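Long-range contacts in SusD homolog (Bacteroides thetaiotaomicron VPI-5482, PDB 3IV0), which probably binds glycans at the outer membrane of the gut bacterium, as a member of the SusD family of lipoproteins that work in carbohydrate uptake: residues Ser246-Ile250 and Arg394-His400; Ser254-Ala258 and Lys343-Ile347; Ala269-Asn273 and Thr356-Asn361; Gln362-Ala368 and Glu422-His428. All coordinates share one frame. Where two conformers were deposited one is given. Numbering follows the deposited sequence.

Contact 1 (Ser246-Ile250 and Arg394-His400); sequences SLLDI and RVRNRAH
Residues Ser-246 to Ile-250 run as an extended loop between helix 224-238 and helix 253-258, alongside the C-terminal turn of helix 385-398 and the loop that follows. Ser-246 points its side chain away from the helix. Leu-247 (m, t) points toward it, with CD1 3.5 Å from the carbonyl O of Arg-394 and 4.5 Å from CG2 of Val-395; its backbone N donates to a water 3.1 Å away, which also takes a weak bond from NH2 of Arg-394, whose guanidinium is chiefly engaged by Glu-239. Leu-248 turns its side chain away, but its carbonyl O accepts from NH1 of Arg-398 at 2.8 Å and 164°. Arg-398 (chi1 t, chi2 -94°, chi3 m) reaches back along the loop to make this bond. Past the exposed Asp-249, Ile-250 (t, p) enters a 3-10 conformation, its CA 6.0 Å from that of Ala-399. It packs CB 3.4 Å from O of Arg-398, CD1 3.8 Å from CD of the same residue and CG2 3.8 Å from CD2 of His-400. A second water links Ile-250 N (2.9 Å) to Arg-398 O (2.7 Å). His-400, at positive phi, ends the helix in a Schellman motif. Since Arg-398 also forms salt bridges to Glu-263 and Glu-422, the loop carbonyl joins a buried charge cluster, and apolar packing is combined with anchoring by a single arginine.

Contact 2 (Ser254-Ala258 and Lys343-Ile347); sequences SVIFA and KFWNI
A short helix packs against an irregular loop: helix 253-258 meets Lys-343 to Ile-347, which lead into strand 348-350, through an aromatic pair and a side-chain amide bonded to the helix backbone. The nearest CA atoms across the segments are those of Phe-257 and Phe-344, 5.8 Å apart. Phe-257 (chi1 m) points toward the loop and presents a ring face to the edge of Phe-344 (chi1 m), a T-shaped stack with centroids 4.8 Å apart, planes at 63° and CD1 of Phe-257 3.6 Å from CE1 of Phe-344. Lys-343 is fully extended, all four chi angles t, so that its CE passes 3.4 Å from CZ of Phe-257 and carries the ammonium beyond the ring to Glu-426. Asn-346 (chi1 m) points toward the helix, and its ND2 donates to O of Ser-254, about one helical turn before Phe-257, at 2.9 Å and 164°. That carbonyl already accepts the helical bond from N of Ala-258, also 2.9 Å, so is shared. A water joins the other end of the amide, 2.7 Å from OD1 of Asn-346 and 2.8 Å from OG of Ser-254 (p). Trp-345, between the two anchors, turns away and bonds to Ser-289. Asn-346 thus uses both ends of its amide to hold the loop to the helix, directly and through water, while the lysine's aliphatic chain adds to the aromatic packing and its charge is balanced elsewhere.

Contact 3 (Ala269-Asn273 and Thr356-Asn361); sequences AQNIN and TSNSGN
Polar groups dominate this meeting of two irregular segments, whose nearest CA atoms are those of Ala-269 and Asn-361, 4.7 Å apart. A direct hydrogen bond runs from N of Gln-270 to OD1 of Asn-361 (chi1 m), 3.1 Å and 161°, while ND2 of Asn-361 bonds to Glu-267. A bridging water accepts from N of Ile-272 at 3.0 Å and donates to O of Ser-359 at 2.8 Å. Two turns follow: OG1 of Thr-356, also hydrogen-bonded to Asp-286, accepts from N of Asn-358 at 3.1 Å, an ST turn, and OD1 of Asn-358 (chi1 t) from N of Gly-360 at 2.8 Å, an Asx turn. Apolar contact is slight: CD1 of Ile-272 (m, t) lies 4.0 Å from CG2 of Thr-356 and 3.8 Å from CB of Ser-359. The CA-to-CB bond of Gln-270 points toward the other segment; its side chain (chi1 -147°, chi2 t) lies against the backbone of Asn-358 to Gly-360. The contact lies just past the two-stranded antiparallel sheet, where the loops after strand 264-268 and before strand 362-366 meet through side-chain bond and water instead of strand pairing; Ile-272 also rests on strand 348-350.

Contact 4 (Gln362-Ala368 and Glu422-His428); sequences QIVFRYA and ELIGEGH
Arg-366, at the N-cap of helix 367-381, sends an extended side chain (p, t, t) between Glu-422, ending helix 408-422, and Glu-426 in the following loop. Glu-426 (m, t) meets it side-on, NE to OE1 2.8 Å and NH2 to OE2 2.7 Å; Glu-422 (t, p) bonds through OE2 to NH1 at 2.9 Å and to NH2 at 3.2 Å. CD2 of Leu-423 (m, t) lies over one face of the guanidinium, 3.7 Å from NH2. This salt-bridge network, which Lys-343, Glu-263, Arg-319 and Arg-398 extend, joins strand 362-366 to a type II turn, Leu-423 to Glu-426, with Gly-425 at positive phi. A classic beta bulge at Val-364 and Phe-365, opposite Phe-266, bends the strand. Here NE2 of His-428 (chi1 m) donates to O of Val-364 at 2.9 Å, its CE1 4.2 Å from CD1 of Phe-365 (chi1 m). Gln-362 (t, p) reaches O of Gly-425 through two waters, on OE1 at 3.2 Å and NE2 at 3.0 Å.

Contact 4 lies about 7 Å from the chain's centre, the other three 17 to 20 Å. Contacts 1, 2 and 4 meet directly: Glu-422 of contact 4 bridges to Arg-398 of contact 1, Glu-426 to Lys-343 of contact 2, and Leu-248 packs on helix 253-258. Contact 3, centred about 10 Å from contact 2, probably hydrogen-bonds to it through the backbone of Asn-346 and adjoins contact 4 in sequence; its nearest atoms to contact 1 are about 12 Å away. Contacts 2 and 3 lie within the chain interval spanned by contact 1, while contact 4 crosses it. Contacts 1 to 3 tie residues 246-273 to the SusD-family region, 338-480; contact 4 joins two parts of it.

Contact 1 (Ser246-Ile250 and Arg394-His400)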
loop_
_atom_site.group_PDB
_atom_site.type_symbol
_atom_site.label_atom_id
_atom_site.label_comp_id
_atom_site.label_asym_id
_atom_site.label_seq_id
_atom_site.Cartn_x
_atom_site.Cartn_y
_atom_site.Cartn_z
ATOM N N SER A 246 4.855 17.963 3.192
ATOM C CA SER A 246 5.704 18.117 4.357
ATOM C C SER A 246 5.510 16.946 5.304
ATOM O O SER A 246 4.522 16.209 5.215
ATOM C CB SER A 246 5.446 19.439 5.051
ATOM O OG SER A 246 4.103 19.538 5.364
ATOM N N LEU A 247 6.466 16.763 6.191
ATOM C CA LEU A 247 6.333 15.817 7.280
ATOM C C LEU A 247 5.666 16.485 8.482
ATOM O O LEU A 247 6.218 17.450 9.023
ATOM C CB LEU A 247 7.707 15.305 7.677
ATOM C CG LEU A 247 8.476 14.513 6.623
ATOM C CD1 LEU A 247 9.813 14.029 7.220
ATOM C CD2 LEU A 247 7.681 13.364 6.108
ATOM N N LEU A 248 4.517 16.009 8.915
ATOM C CA LEU A 248 3.870 16.619 10.083
ATOM C C LEU A 248 4.609 16.270 11.367
ATOM O O LEU A 248 5.337 15.273 11.468
ATOM C CB LEU A 248 2.431 16.139 10.203
ATOM C CG LEU A 248 1.382 16.888 9.362
ATOM C CD1 LEU A 248 1.563 16.735 7.842
ATOM C CD2 LEU A 248 -0.054 16.454 9.791
ATOM N N ASP A 249 4.456 17.115 12.373
ATOM C CA ASP A 249 4.996 16.789 13.683
ATOM C C ASP A 249 4.482 15.442 14.135
ATOM O O ASP A 249 3.344 15.083 13.884
ATOM C CB ASP A 249 4.605 17.858 14.704
ATOM C CG ASP A 249 5.365 19.151 14.520
ATOM O OD1 ASP A 249 6.272 19.203 13.670
ATOM O OD2 ASP A 249 5.052 20.129 15.242
ATOM N N ILE A 250 5.330 14.676 14.804
ATOM C CA ILE A 250 4.941 13.360 15.258
ATOM C C ILE A 250 3.780 13.383 16.238
ATOM O O ILE A 250 2.991 12.441 16.289
ATOM C CB ILE A 250 6.160 12.581 15.811
ATOM C CG1 ILE A 250 5.860 11.076 15.907
ATOM C CG2 ILE A 250 6.627 13.173 17.155
ATOM C CD1 ILE A 250 5.789 10.320 14.542
ATOM N N ARG A 394 15.598 13.063 7.791
ATOM C CA ARG A 394 14.362 13.830 7.882
ATOM C C ARG A 394 13.277 13.048 8.599
ATOM O O ARG A 394 12.536 13.600 9.410
ATOM C CB ARG A 394 13.909 14.271 6.506
ATOM C CG ARG A 394 14.810 15.392 5.954
ATOM C CD ARG A 394 14.525 15.716 4.547
ATOM N NE ARG A 394 13.194 16.260 4.374
ATOM C CZ ARG A 394 12.649 16.429 3.171
ATOM N NH1 ARG A 394 13.349 16.108 2.109
ATOM N NH2 ARG A 394 11.433 16.918 3.054
ATOM N N VAL A 395 13.233 11.751 8.344
ATOM C CA VAL A 395 12.277 10.879 9.003
ATOM C C VAL A 395 12.699 10.593 10.452
ATOM O O VAL A 395 11.865 10.650 11.355
ATOM C CB VAL A 395 12.081 9.595 8.201
ATOM C CG1 VAL A 395 11.132 8.633 8.924
ATOM C CG2 VAL A 395 11.551 9.951 6.774
ATOM N N ARG A 396 13.991 10.340 10.648
ATOM C CA ARG A 396 14.499 10.116 12.007
ATOM C C ARG A 396 14.233 11.341 12.876
ATOM O O ARG A 396 13.789 11.222 14.011
ATOM C CB ARG A 396 15.997 9.855 11.991
ATOM C CG ARG A 396 16.484 8.655 11.220
ATOM C CD ARG A 396 16.199 7.372 11.928
ATOM N NE ARG A 396 17.018 7.242 13.147
ATOM C CZ ARG A 396 16.970 6.189 13.946
ATOM N NH1 ARG A 396 16.117 5.197 13.746
ATOM N NH2 ARG A 396 17.744 6.150 15.024
ATOM N N ASN A 397 14.540 12.524 12.354
ATOM C CA ASN A 397 14.371 13.746 13.134
ATOM C C ASN A 397 12.901 13.992 13.476
ATOM O O ASN A 397 12.580 14.411 14.581
ATOM C CB ASN A 397 14.969 14.961 12.437
ATOM C CG ASN A 397 16.500 15.036 12.525
ATOM O OD1 ASN A 397 17.162 15.471 11.571
ATOM N ND2 ASN A 397 17.056 14.661 13.658
ATOM N N ARG A 398 11.986 13.701 12.552
ATOM C CA ARG A 398 10.574 13.890 12.851
ATOM C C ARG A 398 10.141 12.981 14.006
ATOM O O ARG A 398 9.314 13.385 14.829
ATOM C CB ARG A 398 9.715 13.659 11.583
ATOM C CG ARG A 398 8.280 14.022 11.781
ATOM C CD ARG A 398 7.390 12.888 12.181
ATOM N NE ARG A 398 7.266 11.889 11.117
ATOM C CZ ARG A 398 6.483 12.000 10.054
ATOM N NH1 ARG A 398 5.726 13.060 9.866
ATOM N NH2 ARG A 398 6.472 11.035 9.160
ATOM N N ALA A 399 10.710 11.787 14.078
ATOM C CA ALA A 399 10.422 10.838 15.164
ATOM C C ALA A 399 11.217 11.102 16.443
ATOM O O ALA A 399 11.094 10.340 17.400
ATOM C CB ALA A 399 10.686 9.437 14.661
ATOM N N HIS A 400 12.068 12.124 16.451
ATOM C CA HIS A 400 12.951 12.384 17.579
ATOM C C HIS A 400 13.799 11.138 17.875
ATOM O O HIS A 400 14.038 10.787 19.037
ATOM C CB HIS A 400 12.156 12.890 18.803
ATOM C CG HIS A 400 11.268 14.044 18.493
ATOM N ND1 HIS A 400 11.732 15.199 17.904
ATOM C CD2 HIS A 400 9.941 14.220 18.677
ATOM C CE1 HIS A 400 10.725 16.042 17.746
ATOM N NE2 HIS A 400 9.629 15.472 18.207
HETATM O O HOH W 1 9.210 17.967 5.495
HETATM O O HOH W 2 8.039 15.780 15.017
#

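Contact 2 (Ser254-Ala258 and Lys343-Ile347)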
loop_
_atom_site.group_PDB
_atom_site.type_symbol
_atom_site.label_atom_id
_atom_site.label_comp_id
_atom_site.label_asym_id
_atom_site.label_seq_id
_atom_site.Cartn_x
_atom_site.Cartn_y
_atom_site.Cartn_z
ATOM N N SER A 254 -2.207 11.754 14.317
ATOM C CA SER A 254 -3.606 11.470 14.014
ATOM C C SER A 254 -4.079 12.270 12.809
ATOM O O SER A 254 -4.995 11.840 12.100
ATOM C CB SER A 254 -4.487 11.757 15.219
ATOM O OG SER A 254 -4.620 13.131 15.472
ATOM N N VAL A 255 -3.479 13.427 12.571
ATOM C CA VAL A 255 -3.834 14.261 11.418
ATOM C C VAL A 255 -3.343 13.622 10.101
ATOM O O VAL A 255 -4.030 13.618 9.093
ATOM C CB VAL A 255 -3.245 15.668 11.566
ATOM C CG1 VAL A 255 -3.534 16.526 10.334
ATOM C CG2 VAL A 255 -3.767 16.352 12.843
ATOM N N ILE A 256 -2.166 13.006 10.135
ATOM C CA ILE A 256 -1.702 12.205 8.996
ATOM C C ILE A 256 -2.698 11.110 8.676
ATOM O O ILE A 256 -3.164 10.951 7.542
ATOM C CB ILE A 256 -0.326 11.555 9.223
ATOM C CG1 ILE A 256 0.734 12.576 9.621
ATOM C CG2 ILE A 256 0.076 10.760 7.961
ATOM C CD1 ILE A 256 2.086 11.950 10.071
ATOM N N PHE A 257 -3.060 10.335 9.696
ATOM C CA PHE A 257 -3.875 9.155 9.481
ATOM C C PHE A 257 -5.366 9.388 9.327
ATOM O O PHE A 257 -6.087 8.504 8.835
ATOM C CB PHE A 257 -3.485 8.049 10.473
ATOM C CG PHE A 257 -2.034 7.718 10.374
ATOM C CD1 PHE A 257 -1.523 7.209 9.178
ATOM C CD2 PHE A 257 -1.149 8.048 11.373
ATOM C CE1 PHE A 257 -0.174 6.968 9.039
ATOM C CE2 PHE A 257 0.223 7.812 11.207
ATOM C CZ PHE A 257 0.682 7.303 10.020
ATOM N N ALA A 258 -5.837 10.604 9.618
ATOM C CA ALA A 258 -7.202 10.975 9.313
ATOM C C ALA A 258 -7.382 11.060 7.806
ATOM O O ALA A 258 -8.484 10.829 7.283
ATOM C CB ALA A 258 -7.527 12.325 9.925
ATOM N N LYS A 343 -1.415 4.057 17.017
ATOM C CA LYS A 343 -0.894 4.897 15.929
ATOM C C LYS A 343 -1.991 5.553 15.102
ATOM O O LYS A 343 -1.884 6.702 14.757
ATOM C CB LYS A 343 -0.034 4.028 14.994
ATOM C CG LYS A 343 0.483 4.731 13.736
ATOM C CD LYS A 343 1.432 3.860 12.964
ATOM C CE LYS A 343 1.813 4.526 11.645
ATOM N NZ LYS A 343 2.758 3.705 10.846
ATOM N N PHE A 344 -3.041 4.808 14.775
ATOM C CA PHE A 344 -4.038 5.288 13.818
ATOM C C PHE A 344 -5.299 5.848 14.453
ATOM O O PHE A 344 -6.287 6.078 13.765
ATOM C CB PHE A 344 -4.422 4.137 12.893
ATOM C CG PHE A 344 -3.264 3.601 12.083
ATOM C CD1 PHE A 344 -2.927 4.182 10.892
ATOM C CD2 PHE A 344 -2.526 2.530 12.524
ATOM C CE1 PHE A 344 -1.832 3.726 10.178
ATOM C CE2 PHE A 344 -1.453 2.042 11.819
ATOM C CZ PHE A 344 -1.095 2.639 10.639
ATOM N N TRP A 345 -5.347 5.959 15.783
ATOM C CA TRP A 345 -6.629 6.286 16.409
ATOM C C TRP A 345 -7.219 7.605 15.939
ATOM O O TRP A 345 -6.639 8.665 16.075
ATOM C CB TRP A 345 -6.538 6.235 17.930
ATOM C CG TRP A 345 -6.410 4.858 18.466
ATOM C CD1 TRP A 345 -6.423 3.697 17.767
ATOM C CD2 TRP A 345 -6.301 4.506 19.841
ATOM N NE1 TRP A 345 -6.286 2.634 18.614
ATOM C CE2 TRP A 345 -6.220 3.103 19.903
ATOM C CE3 TRP A 345 -6.268 5.243 21.021
ATOM C CZ2 TRP A 345 -6.082 2.409 21.120
ATOM C CZ3 TRP A 345 -6.138 4.557 22.232
ATOM C CH2 TRP A 345 -6.057 3.166 22.270
ATOM N N ASN A 346 -8.402 7.463 15.376
ATOM C CA ASN A 346 -9.328 8.523 15.005
ATOM C C ASN A 346 -10.686 7.863 15.168
ATOM O O ASN A 346 -11.283 7.306 14.247
ATOM C CB ASN A 346 -9.103 8.975 13.578
ATOM C CG ASN A 346 -8.083 10.092 13.489
ATOM O OD1 ASN A 346 -8.263 11.143 14.128
ATOM N ND2 ASN A 346 -6.987 9.859 12.761
ATOM N N ILE A 347 -11.172 7.904 16.396
ATOM C CA ILE A 347 -12.268 7.057 16.798
ATOM C C ILE A 347 -13.615 7.695 16.434
ATOM O O ILE A 347 -13.766 8.907 16.564
ATOM C CB ILE A 347 -12.179 6.823 18.319
ATOM C CG1 ILE A 347 -10.893 6.057 18.683
ATOM C CG2 ILE A 347 -13.394 6.061 18.797
ATOM C CD1 ILE A 347 -10.377 6.363 20.104
HETATM O O HOH W 3 -7.070 13.562 14.211
#

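Contact 3 (Ala269-Asn273 and Thr356-Asn361)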
loop_
_atom_site.group_PDB
_atom_site.type_symbol
_atom_site.label_atom_id
_atom_site.label_comp_id
_atom_site.label_asym_id
_atom_site.label_seq_id
_atom_site.Cartn_x
_atom_site.Cartn_y
_atom_site.Cartn_z
ATOM N N ALA A 269 -10.301 6.800 0.198
ATOM C CA ALA A 269 -11.194 7.601 0.990
ATOM C C ALA A 269 -12.131 6.759 1.846
ATOM O O ALA A 269 -12.760 5.822 1.357
ATOM C CB ALA A 269 -12.045 8.501 0.038
ATOM N N GLN A 270 -12.215 7.105 3.127
ATOM C CA GLN A 270 -13.296 6.652 3.987
ATOM C C GLN A 270 -14.141 7.868 4.339
ATOM O O GLN A 270 -13.624 8.959 4.562
ATOM C CB GLN A 270 -12.776 6.005 5.287
ATOM C CG GLN A 270 -13.675 4.902 5.781
ATOM C CD GLN A 270 -13.251 4.247 7.070
ATOM O OE1 GLN A 270 -12.294 4.671 7.756
ATOM N NE2 GLN A 270 -13.949 3.216 7.413
ATOM N N ASN A 271 -15.434 7.665 4.377
ATOM C CA ASN A 271 -16.344 8.737 4.782
ATOM C C ASN A 271 -17.560 8.100 5.461
ATOM O O ASN A 271 -18.558 7.748 4.807
ATOM C CB ASN A 271 -16.693 9.627 3.598
ATOM C CG ASN A 271 -17.379 10.899 4.024
ATOM O OD1 ASN A 271 -18.050 10.916 5.045
ATOM N ND2 ASN A 271 -17.176 11.979 3.269
ATOM N N ILE A 272 -17.433 7.925 6.777
ATOM C CA ILE A 272 -18.482 7.371 7.626
ATOM C C ILE A 272 -19.817 8.063 7.424
ATOM O O ILE A 272 -20.846 7.408 7.333
ATOM C CB ILE A 272 -18.131 7.540 9.117
ATOM C CG1 ILE A 272 -17.223 6.423 9.589
ATOM C CG2 ILE A 272 -19.399 7.552 9.972
ATOM C CD1 ILE A 272 -16.975 6.503 11.087
ATOM N N ASN A 273 -19.795 9.385 7.354
ATOM C CA ASN A 273 -21.032 10.160 7.221
ATOM C C ASN A 273 -21.757 9.902 5.909
ATOM O O ASN A 273 -22.975 10.114 5.819
ATOM C CB ASN A 273 -20.739 11.659 7.343
ATOM N N THR A 356 -15.535 2.433 15.326
ATOM C CA THR A 356 -14.252 2.140 14.687
ATOM C C THR A 356 -13.173 2.965 15.348
ATOM O O THR A 356 -13.375 4.118 15.740
ATOM C CB THR A 356 -14.267 2.426 13.160
ATOM O OG1 THR A 356 -12.981 2.138 12.586
ATOM C CG2 THR A 356 -14.602 3.847 12.864
ATOM N N SER A 357 -11.995 2.375 15.408
ATOM C CA SER A 357 -10.844 3.097 15.917
ATOM C C SER A 357 -10.175 3.971 14.882
ATOM O O SER A 357 -9.283 4.742 15.221
ATOM C CB SER A 357 -9.809 2.142 16.520
ATOM O OG SER A 357 -9.158 1.376 15.494
ATOM N N ASN A 358 -10.575 3.822 13.613
ATOM C CA ASN A 358 -9.962 4.590 12.556
ATOM C C ASN A 358 -10.963 4.964 11.462
ATOM O O ASN A 358 -11.180 4.206 10.519
ATOM C CB ASN A 358 -8.743 3.862 11.980
ATOM C CG ASN A 358 -7.989 4.729 10.980
ATOM O OD1 ASN A 358 -8.368 5.880 10.762
ATOM N ND2 ASN A 358 -6.902 4.210 10.418
ATOM N N SER A 359 -11.569 6.137 11.608
ATOM C CA SER A 359 -12.473 6.718 10.623
ATOM C C SER A 359 -11.741 7.391 9.476
ATOM O O SER A 359 -12.367 7.927 8.544
ATOM C CB SER A 359 -13.352 7.762 11.315
ATOM O OG SER A 359 -12.545 8.846 11.731
ATOM N N GLY A 360 -10.421 7.327 9.478
ATOM C CA GLY A 360 -9.616 8.013 8.488
ATOM C C GLY A 360 -9.489 7.273 7.183
ATOM O O GLY A 360 -9.862 6.112 7.054
ATOM N N ASN A 361 -8.929 7.966 6.207
ATOM C CA ASN A 361 -8.554 7.350 4.920
ATOM C C ASN A 361 -7.476 6.313 5.140
ATOM O O ASN A 361 -6.723 6.403 6.091
ATOM C CB ASN A 361 -8.025 8.420 3.942
ATOM C CG ASN A 361 -9.026 9.490 3.606
ATOM O OD1 ASN A 361 -10.231 9.336 3.817
ATOM N ND2 ASN A 361 -8.531 10.588 3.083
HETATM O O HOH W 4 -14.943 8.851 8.098
#

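Contact 4 (Gln362-Ala368 and Glu422-His428)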
loop_
_atom_site.group_PDB
_atom_site.type_symbol
_atom_site.label_atom_id
_atom_site.label_comp_id
_atom_site.label_asym_id
_atom_site.label_seq_id
_atom_site.Cartn_x
_atom_site.Cartn_y
_atom_site.Cartn_z
ATOM N N GLN A 362 -7.369 5.342 4.250
ATOM C CA GLN A 362 -6.244 4.431 4.253
ATOM C C GLN A 362 -5.129 5.113 3.511
ATOM O O GLN A 362 -5.288 5.538 2.354
ATOM C CB GLN A 362 -6.609 3.106 3.587
ATOM C CG GLN A 362 -5.422 2.167 3.381
ATOM C CD GLN A 362 -4.888 1.497 4.622
ATOM O OE1 GLN A 362 -5.596 1.305 5.594
ATOM N NE2 GLN A 362 -3.607 1.125 4.574
ATOM N N ILE A 363 -3.957 5.206 4.146
ATOM C CA ILE A 363 -2.849 5.952 3.557
ATOM C C ILE A 363 -1.945 5.051 2.744
ATOM O O ILE A 363 -1.073 4.362 3.326
ATOM C CB ILE A 363 -2.004 6.664 4.598
ATOM C CG1 ILE A 363 -2.885 7.519 5.530
ATOM C CG2 ILE A 363 -0.985 7.573 3.918
ATOM C CD1 ILE A 363 -3.849 8.560 4.849
ATOM N N VAL A 364 -2.112 5.021 1.421
ATOM C CA VAL A 364 -1.427 4.071 0.574
ATOM C C VAL A 364 0.028 4.479 0.397
ATOM O O VAL A 364 0.944 3.645 0.585
ATOM C CB VAL A 364 -2.134 3.951 -0.793
ATOM C CG1 VAL A 364 -1.329 3.035 -1.748
ATOM C CG2 VAL A 364 -3.541 3.397 -0.614
ATOM N N PHE A 365 0.270 5.718 0.037
ATOM C CA PHE A 365 1.606 6.263 -0.124
ATOM C C PHE A 365 1.642 7.558 0.639
ATOM O O PHE A 365 0.736 8.399 0.513
ATOM C CB PHE A 365 1.922 6.556 -1.587
ATOM C CG PHE A 365 1.853 5.355 -2.508
ATOM C CD1 PHE A 365 2.493 4.148 -2.209
ATOM C CD2 PHE A 365 1.185 5.471 -3.743
ATOM C CE1 PHE A 365 2.437 3.091 -3.069
ATOM C CE2 PHE A 365 1.145 4.377 -4.615
ATOM C CZ PHE A 365 1.750 3.193 -4.252
ATOM N N ARG A 366 2.695 7.786 1.413
ATOM C CA ARG A 366 2.864 9.104 2.014
ATOM C C ARG A 366 4.310 9.577 1.964
ATOM O O ARG A 366 5.229 8.818 1.596
ATOM C CB ARG A 366 2.306 9.194 3.416
ATOM C CG ARG A 366 2.990 8.328 4.407
ATOM C CD ARG A 366 2.388 8.569 5.809
ATOM N NE ARG A 366 2.817 7.537 6.749
ATOM C CZ ARG A 366 3.755 7.704 7.683
ATOM N NH1 ARG A 366 4.416 8.827 7.825
ATOM N NH2 ARG A 366 4.026 6.704 8.494
ATOM N N TYR A 367 4.524 10.845 2.269
ATOM C CA TYR A 367 5.789 11.501 1.973
ATOM C C TYR A 367 6.956 10.878 2.727
ATOM O O TYR A 367 8.027 10.731 2.153
ATOM C CB TYR A 367 5.626 12.986 2.227
ATOM C CG TYR A 367 6.760 13.880 1.799
ATOM C CD1 TYR A 367 7.326 13.825 0.527
ATOM C CD2 TYR A 367 7.211 14.867 2.654
ATOM C CE1 TYR A 367 8.360 14.695 0.171
ATOM C CE2 TYR A 367 8.197 15.771 2.282
ATOM C CZ TYR A 367 8.780 15.646 1.071
ATOM O OH TYR A 367 9.769 16.536 0.710
ATOM N N ALA A 368 6.785 10.446 3.975
ATOM C CA ALA A 368 7.899 9.822 4.684
ATOM C C ALA A 368 8.325 8.557 3.973
ATOM O O ALA A 368 9.522 8.254 3.883
ATOM C CB ALA A 368 7.529 9.480 6.156
ATOM N N GLU A 422 8.533 3.192 10.550
ATOM C CA GLU A 422 7.717 4.319 10.141
ATOM C C GLU A 422 6.362 3.901 9.575
ATOM O O GLU A 422 5.351 4.554 9.840
ATOM C CB GLU A 422 8.468 5.143 9.108
ATOM C CG GLU A 422 7.750 6.370 8.634
ATOM C CD GLU A 422 7.533 7.391 9.714
ATOM O OE1 GLU A 422 8.278 7.417 10.732
ATOM O OE2 GLU A 422 6.616 8.229 9.589
ATOM N N LEU A 423 6.331 2.784 8.844
ATOM C CA LEU A 423 5.147 2.410 8.084
ATOM C C LEU A 423 4.358 1.261 8.641
ATOM O O LEU A 423 3.416 0.779 8.012
ATOM C CB LEU A 423 5.520 2.130 6.643
ATOM C CG LEU A 423 6.230 3.258 5.901
ATOM C CD1 LEU A 423 6.709 2.817 4.501
ATOM C CD2 LEU A 423 5.371 4.535 5.757
ATOM N N ILE A 424 4.639 0.884 9.879
ATOM C CA ILE A 424 3.919 -0.216 10.474
ATOM C C ILE A 424 2.422 0.023 10.413
ATOM O O ILE A 424 1.933 1.079 10.772
ATOM C CB ILE A 424 4.414 -0.485 11.939
ATOM C CG1 ILE A 424 3.752 -1.780 12.441
ATOM C CG2 ILE A 424 4.172 0.716 12.884
ATOM C CD1 ILE A 424 4.399 -2.328 13.741
ATOM N N GLY A 425 1.699 -0.988 9.949
ATOM C CA GLY A 425 0.244 -0.905 9.861
ATOM C C GLY A 425 -0.298 -0.245 8.605
ATOM O O GLY A 425 -1.509 -0.111 8.490
ATOM N N GLU A 426 0.573 0.149 7.660
ATOM C CA GLU A 426 0.148 0.838 6.445
ATOM C C GLU A 426 0.197 -0.049 5.198
ATOM O O GLU A 426 0.013 0.450 4.088
ATOM C CB GLU A 426 0.959 2.125 6.238
ATOM C CG GLU A 426 0.727 3.137 7.378
ATOM C CD GLU A 426 1.638 4.322 7.308
ATOM O OE1 GLU A 426 1.609 5.061 6.300
ATOM O OE2 GLU A 426 2.398 4.565 8.265
ATOM N N GLY A 427 0.456 -1.329 5.343
ATOM C CA GLY A 427 0.353 -2.261 4.227
ATOM C C GLY A 427 1.596 -2.416 3.390
ATOM O O GLY A 427 1.491 -2.907 2.259
ATOM N N HIS A 428 2.749 -2.041 3.917
ATOM C CA HIS A 428 4.015 -2.134 3.223
ATOM C C HIS A 428 4.910 -3.280 3.663
ATOM O O HIS A 428 5.761 -3.675 2.903
ATOM C CB HIS A 428 4.787 -0.824 3.340
ATOM C CG HIS A 428 4.151 0.304 2.612
ATOM N ND1 HIS A 428 4.239 0.415 1.238
ATOM C CD2 HIS A 428 3.360 1.310 3.043
ATOM C CE1 HIS A 428 3.548 1.488 0.867
ATOM N NE2 HIS A 428 3.020 2.051 1.935
HETATM O O HOH W 5 -3.735 1.663 8.183
HETATM O O HOH W 6 -2.883 -1.278 6.305
HETATM O O HOH W 7 1.808 4.440 3.580
HETATM O O HOH W 8 0.038 0.986 1.205
#